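Local coordinates for protein glucose 1-dehydrogenase (Haloferax mediterranei, PDB 2B5W) that oxidises D-glucose to D-glucono-1,5-lactone, and several other aldose sugars likewise, with NADP(+) or less readily NAD(+), using a catalytic zinc ion, at residues 30-38 / 349-357; 1-9 / 122-130. The protein carries 1 engineered substitution. All coordinates share one frame; numbering follows the deposited sequence.

Interaction 1 (30-38 / 349-357). Engineered in segment 30-38: C38 (natural residue Asp). With ZN (zinc ion), chain B.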
# COMPACT_ATOMS: atom_id res chain seq x y z
N VAL A 30 -1.43 -35.03 17.09
CA VAL A 30 -0.12 -34.92 16.45
C VAL A 30 0.96 -35.11 17.51
O VAL A 30 0.93 -34.50 18.58
CB VAL A 30 0.03 -33.52 15.82
CG1 VAL A 30 1.41 -33.42 15.08
CG2 VAL A 30 -1.17 -33.15 14.91
N ARG A 31 1.98 -35.90 17.18
CA ARG A 31 3.19 -35.99 17.96
C ARG A 31 4.17 -34.95 17.45
O ARG A 31 4.56 -34.99 16.28
CB ARG A 31 3.82 -37.37 17.88
CG ARG A 31 5.10 -37.50 18.63
CD ARG A 31 5.62 -38.95 18.77
NE ARG A 31 5.54 -39.80 17.56
CZ ARG A 31 6.46 -39.90 16.64
NH1 ARG A 31 6.30 -40.77 15.66
NH2 ARG A 31 7.55 -39.16 16.65
N THR A 32 4.59 -34.06 18.33
CA THR A 32 5.53 -33.00 17.96
C THR A 32 6.90 -33.54 17.60
O THR A 32 7.47 -34.36 18.33
CB THR A 32 5.65 -32.01 19.10
OG1 THR A 32 4.32 -31.56 19.41
CG2 THR A 32 6.45 -30.80 18.70
N LEU A 33 7.43 -33.10 16.45
CA LEU A 33 8.79 -33.46 16.03
C LEU A 33 9.73 -32.33 16.48
O LEU A 33 10.54 -32.53 17.36
CB LEU A 33 8.87 -33.69 14.51
CG LEU A 33 8.07 -34.90 14.05
CD1 LEU A 33 7.88 -34.80 12.55
CD2 LEU A 33 8.77 -36.18 14.39
N ARG A 34 9.61 -31.14 15.87
CA ARG A 34 10.45 -29.98 16.19
C ARG A 34 9.63 -28.71 16.22
O ARG A 34 8.65 -28.59 15.48
CB ARG A 34 11.57 -29.82 15.16
CG ARG A 34 12.61 -30.92 15.23
CD ARG A 34 13.54 -30.93 14.02
NE ARG A 34 14.62 -31.87 14.26
CZ ARG A 34 15.77 -31.81 13.65
NH1 ARG A 34 15.98 -30.93 12.69
NH2 ARG A 34 16.75 -32.68 13.99
N VAL A 35 10.02 -27.76 17.05
CA VAL A 35 9.38 -26.46 17.12
C VAL A 35 10.45 -25.40 17.11
O VAL A 35 11.41 -25.44 17.88
CB VAL A 35 8.50 -26.29 18.38
CG1 VAL A 35 7.76 -24.98 18.34
CG2 VAL A 35 7.57 -27.45 18.53
N GLY A 36 10.36 -24.47 16.17
CA GLY A 36 11.28 -23.38 16.06
C GLY A 36 11.06 -22.27 17.06
O GLY A 36 10.02 -22.17 17.70
N VAL A 37 12.10 -21.45 17.22
CA VAL A 37 12.08 -20.27 18.07
C VAL A 37 12.38 -19.06 17.18
O VAL A 37 13.21 -19.12 16.29
CB VAL A 37 13.14 -20.41 19.15
CG1 VAL A 37 13.25 -19.14 19.99
CG2 VAL A 37 12.86 -21.62 20.04
N CYS A 38 11.61 -17.98 17.30
CA CYS A 38 11.95 -16.75 16.58
C CYS A 38 11.78 -15.55 17.49
O CYS A 38 11.48 -15.70 18.67
CB CYS A 38 11.12 -16.55 15.31
SG CYS A 38 9.43 -15.92 15.56
N LYS A 349 18.85 -19.14 13.78
CA LYS A 349 17.62 -19.89 13.96
C LYS A 349 17.85 -21.18 14.74
O LYS A 349 18.75 -21.93 14.41
CB LYS A 349 17.04 -20.26 12.59
CG LYS A 349 15.74 -20.98 12.66
CD LYS A 349 14.68 -20.00 13.13
CE LYS A 349 13.32 -20.56 13.14
NZ LYS A 349 12.43 -19.50 13.65
N THR A 350 17.00 -21.42 15.72
CA THR A 350 17.06 -22.62 16.55
C THR A 350 15.74 -23.29 16.60
O THR A 350 14.73 -22.70 16.25
CB THR A 350 17.45 -22.29 17.98
OG1 THR A 350 16.46 -21.44 18.56
CG2 THR A 350 18.78 -21.50 18.06
N ALA A 351 15.75 -24.53 17.02
CA ALA A 351 14.55 -25.30 17.27
C ALA A 351 14.81 -26.27 18.41
O ALA A 351 15.95 -26.55 18.73
CB ALA A 351 14.13 -26.08 16.03
N ILE A 352 13.72 -26.78 18.98
CA ILE A 352 13.74 -27.84 19.96
C ILE A 352 13.13 -29.09 19.35
O ILE A 352 12.04 -29.05 18.79
CB ILE A 352 12.95 -27.45 21.21
CG1 ILE A 352 13.59 -26.20 21.83
CG2 ILE A 352 12.92 -28.61 22.22
CD1 ILE A 352 12.72 -25.47 22.84
N GLU A 353 13.82 -30.21 19.50
CA GLU A 353 13.38 -31.49 19.02
C GLU A 353 12.73 -32.27 20.15
O GLU A 353 13.40 -32.63 21.13
CB GLU A 353 14.54 -32.29 18.44
CG GLU A 353 14.13 -33.66 17.91
CD GLU A 353 15.20 -34.29 17.10
OE1 GLU A 353 16.07 -34.94 17.69
OE2 GLU A 353 15.12 -34.17 15.86
N PHE A 354 11.46 -32.55 19.99
CA PHE A 354 10.67 -33.37 20.92
C PHE A 354 10.72 -34.87 20.62
O PHE A 354 10.65 -35.71 21.53
CB PHE A 354 9.22 -32.89 20.96
CG PHE A 354 9.06 -31.60 21.70
CD1 PHE A 354 9.41 -30.40 21.11
CD2 PHE A 354 8.60 -31.60 23.00
CE1 PHE A 354 9.31 -29.21 21.82
CE2 PHE A 354 8.51 -30.40 23.71
CZ PHE A 354 8.87 -29.23 23.11
N SER A 355 10.84 -35.20 19.33
CA SER A 355 10.87 -36.58 18.89
C SER A 355 11.35 -36.65 17.45
O SER A 355 11.39 -35.64 16.76
CB SER A 355 9.49 -37.20 19.01
OG SER A 355 8.60 -36.79 17.97
N THR A 356 11.74 -37.85 17.04
CA THR A 356 12.09 -38.14 15.66
C THR A 356 10.97 -38.93 15.00
O THR A 356 10.10 -39.51 15.66
CB THR A 356 13.41 -38.94 15.59
OG1 THR A 356 13.24 -40.14 16.33
CG2 THR A 356 14.57 -38.25 16.31
N VAL A 357 10.98 -38.96 13.68
CA VAL A 357 9.90 -39.60 12.96
C VAL A 357 9.88 -41.12 13.25
O VAL A 357 10.94 -41.75 13.33
CB VAL A 357 9.98 -39.34 11.45
CG1 VAL A 357 8.89 -40.13 10.75
CG2 VAL A 357 9.82 -37.83 11.15
ZN ZN B . 8.16 -17.51 14.52
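The guanidinium of R34 meets the carboxylate of E353 along its edge: E353 OE2 lies within about 5° of the guanidinium plane and takes bonds from both NE and NH2. R34 NE reaches E353 OE2 at 2.8 Å and R34 NH2 reaches it at 2.9 Å, side-on, from the same face of the carboxylate. The planes of the two groups are turned 40° apart. R31 also works through its edge, where NH2 donates to S355 OG almost in plane and to T356 O somewhat tilted from it. The ring of F354 has L33 O at its edge, near the ring plane, while T32 CG2 and V35 CG2 approach it obliquely. S355 OG relays the hold, accepting from R31 and donating to T32 O at 2.7 Å. These groups sit on the antiparallel pairing of strands 27-37 and 349-353, in which V35 and I352 form a hydrogen-bonded pair and R34 and E353 a non-hydrogen-bonded one; the chain's C-terminal strand thereby joins the GroES-like domain typical of zinc alcohol dehydrogenases. L33 and R34 form a classic beta bulge opposite V66, and L33 O accepts a hydrogen bond from F354 N at 2.8 Å. A leucine in place of R34 would probably leave E353 OE2 without the two donors that hold it here, its negative charge losing its partner. Near the zinc, K349 bends at chi2 (70°), which carries NZ to V37 O at 2.8 Å, above the carbonyl plane; the same NZ forms a salt bridge with E64, a zinc ligand. C38, an engineered residue replacing aspartate, binds the zinc through SG at 2.3 Å, together with H63 and E64.

Interaction 2 (1-9 / 122-130)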
# COMPACT_ATOMS: atom_id res chain seq x y z
N MET A 1 2.33 -35.38 29.78
CA MET A 1 3.40 -35.03 28.83
C MET A 1 4.14 -33.77 29.27
O MET A 1 3.62 -32.95 30.03
CB MET A 1 2.82 -34.78 27.48
CG MET A 1 2.07 -33.52 27.38
SD MET A 1 1.45 -33.32 25.81
CE MET A 1 0.57 -31.96 25.87
N LYS A 2 5.35 -33.63 28.74
CA LYS A 2 6.21 -32.48 29.00
C LYS A 2 5.88 -31.36 28.03
O LYS A 2 5.51 -31.64 26.91
CB LYS A 2 7.68 -32.83 28.91
CG LYS A 2 8.14 -33.65 30.16
CD LYS A 2 9.61 -34.07 30.17
CE LYS A 2 9.91 -34.93 31.41
NZ LYS A 2 11.32 -35.44 31.44
N ALA A 3 6.02 -30.13 28.49
CA ALA A 3 5.84 -28.94 27.64
C ALA A 3 6.76 -27.82 28.15
O ALA A 3 7.19 -27.83 29.30
CB ALA A 3 4.43 -28.50 27.66
N ILE A 4 7.07 -26.86 27.28
CA ILE A 4 7.90 -25.73 27.61
C ILE A 4 7.00 -24.50 27.66
O ILE A 4 6.30 -24.22 26.70
CB ILE A 4 9.04 -25.53 26.56
CG1 ILE A 4 9.89 -26.79 26.44
CG2 ILE A 4 9.87 -24.32 26.93
CD1 ILE A 4 10.55 -27.26 27.69
N ALA A 5 7.01 -23.81 28.79
CA ALA A 5 6.04 -22.74 29.05
C ALA A 5 6.68 -21.54 29.73
O ALA A 5 7.75 -21.66 30.32
CB ALA A 5 4.93 -23.26 29.91
N VAL A 6 6.03 -20.39 29.60
CA VAL A 6 6.37 -19.23 30.45
C VAL A 6 5.30 -19.18 31.57
O VAL A 6 4.12 -19.46 31.36
CB VAL A 6 6.42 -17.91 29.66
CG1 VAL A 6 7.67 -17.86 28.76
CG2 VAL A 6 5.16 -17.67 28.84
N LYS A 7 5.74 -18.88 32.79
CA LYS A 7 4.86 -18.75 33.94
C LYS A 7 4.98 -17.34 34.50
O LYS A 7 5.99 -16.64 34.27
CB LYS A 7 5.27 -19.73 35.04
CG LYS A 7 4.68 -21.13 34.97
CD LYS A 7 5.63 -22.12 35.67
CE LYS A 7 4.93 -23.24 36.41
NZ LYS A 7 5.95 -24.14 37.07
N ARG A 8 3.94 -16.90 35.20
CA ARG A 8 4.03 -15.65 35.96
C ARG A 8 5.14 -15.78 36.99
O ARG A 8 5.18 -16.75 37.76
CB ARG A 8 2.71 -15.37 36.68
CG ARG A 8 1.57 -15.04 35.72
CD ARG A 8 0.23 -14.83 36.43
NE ARG A 8 -0.87 -14.52 35.51
CZ ARG A 8 -2.13 -14.29 35.90
NH1 ARG A 8 -2.47 -14.35 37.19
NH2 ARG A 8 -3.13 -14.00 35.06
N GLY A 9 6.10 -14.85 36.97
CA GLY A 9 7.17 -14.83 37.95
C GLY A 9 8.48 -15.49 37.54
O GLY A 9 9.51 -15.20 38.13
N GLY A 122 0.71 -22.99 22.84
CA GLY A 122 1.45 -23.28 21.62
C GLY A 122 1.74 -24.76 21.46
O GLY A 122 1.00 -25.62 21.96
N TYR A 123 2.84 -25.05 20.75
CA TYR A 123 3.14 -26.36 20.26
C TYR A 123 4.36 -27.05 20.90
O TYR A 123 4.65 -28.20 20.56
CB TYR A 123 3.36 -26.30 18.74
CG TYR A 123 2.16 -25.76 17.99
CD1 TYR A 123 0.93 -26.38 18.08
CD2 TYR A 123 2.26 -24.62 17.18
CE1 TYR A 123 -0.17 -25.89 17.42
CE2 TYR A 123 1.17 -24.12 16.54
CZ TYR A 123 -0.05 -24.76 16.66
OH TYR A 123 -1.17 -24.29 16.01
N MET A 124 5.03 -26.37 21.84
CA MET A 124 6.19 -26.95 22.51
C MET A 124 5.74 -27.92 23.60
O MET A 124 5.93 -27.67 24.79
CB MET A 124 7.11 -25.88 23.10
CG MET A 124 7.87 -25.15 22.05
SD MET A 124 9.02 -23.96 22.74
CE MET A 124 9.76 -23.36 21.21
N SER A 125 5.13 -29.00 23.17
CA SER A 125 4.68 -30.07 24.04
C SER A 125 4.86 -31.34 23.25
O SER A 125 4.99 -31.30 22.04
CB SER A 125 3.21 -29.88 24.47
OG SER A 125 2.31 -29.79 23.39
N GLU A 126 4.90 -32.50 23.92
CA GLU A 126 5.15 -33.73 23.20
C GLU A 126 4.06 -34.07 22.20
O GLU A 126 4.34 -34.70 21.19
CB GLU A 126 5.40 -34.88 24.19
CG GLU A 126 6.67 -34.63 24.99
CD GLU A 126 7.02 -35.75 25.95
OE1 GLU A 126 6.36 -35.85 27.00
OE2 GLU A 126 7.98 -36.49 25.66
N PHE A 127 2.83 -33.66 22.49
CA PHE A 127 1.67 -33.86 21.62
C PHE A 127 0.83 -32.59 21.58
O PHE A 127 0.83 -31.79 22.52
CB PHE A 127 0.78 -35.02 22.09
CG PHE A 127 1.46 -36.34 22.10
CD1 PHE A 127 1.37 -37.21 21.02
CD2 PHE A 127 2.25 -36.69 23.19
CE1 PHE A 127 2.04 -38.42 21.05
CE2 PHE A 127 2.93 -37.89 23.20
CZ PHE A 127 2.82 -38.76 22.14
N PHE A 128 0.12 -32.41 20.47
CA PHE A 128 -0.89 -31.38 20.38
C PHE A 128 -2.03 -31.84 19.45
O PHE A 128 -1.85 -32.79 18.67
CB PHE A 128 -0.30 -30.02 19.93
CG PHE A 128 0.27 -30.00 18.53
CD1 PHE A 128 1.61 -30.31 18.30
CD2 PHE A 128 -0.54 -29.68 17.45
CE1 PHE A 128 2.14 -30.27 17.00
CE2 PHE A 128 -0.02 -29.65 16.14
CZ PHE A 128 1.29 -29.95 15.92
N THR A 129 -3.17 -31.17 19.56
CA THR A 129 -4.24 -31.35 18.63
C THR A 129 -4.42 -30.15 17.76
O THR A 129 -4.02 -29.04 18.10
CB THR A 129 -5.55 -31.63 19.37
OG1 THR A 129 -5.84 -30.56 20.29
CG2 THR A 129 -5.41 -32.91 20.22
N SER A 130 -5.11 -30.33 16.63
CA SER A 130 -5.60 -29.21 15.84
C SER A 130 -6.65 -29.67 14.86
O SER A 130 -6.61 -30.82 14.43
CB SER A 130 -4.47 -28.53 15.00
OG SER A 130 -3.70 -27.62 15.81
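M1 has CG between its backbone N and carbonyl carbon (chi1 73°) and runs on extended, a shape that lays its thioether across the backbone of S125 to F127. The terminal CE comes 3.4 Å from F127 O and also touches S125 CB, while SD lies near the plane of the F127 ring, at its edge, and takes a weak hydrogen bond from F127 N. E126 turns the other way about its first bond, CG anti to the carbonyl carbon (chi1 -65°), and the extended chain delivers OE1 to K2 N at 3.0 Å. That bond is nearly straight, 176° at the hydrogen, and arrives on the anti side of the carboxylate, tilted out of its plane. In return E126 N donates to K2 O at 3.2 Å. The two backbones run in roughly opposite directions and are joined by a single beta bridge, A3 with S125, which ties N-terminal strand 2-7 of a small antiparallel sheet to the loop leading into strand 127-131. An inverse gamma turn is centred on M124, whose O accepts a hydrogen bond from I4 N at 2.9 Å, nearly along the C=O axis. Beside this bond the beta carbons of I4 and M124 pack together, and A3 CB rests 3.7 Å from S125 CB. S125 OG turns back to its own segment and donates to F127 O at 2.6 Å, from above the carbonyl plane.

In the fold
Strand 27-37 is shared ground: interaction 1 pairs it with the C-terminal strand 349-353, and strand 127-131, entered from interaction 2, is another of its neighbours in the same sheet. The centres of the two contacts are about 12 Å apart, and they touch directly. T32 OG1 lies 2.7 Å from S125 O, a probable hydrogen bond, V30 N is 2.8 Å from F128 O, and F354 CZ packs 3.4 Å from M124 C. Only interaction 1 reaches the active site itself, through C38, which binds the zinc and touches NADP; in interaction 2 the side chain of M124 stays about 9 Å from the metal.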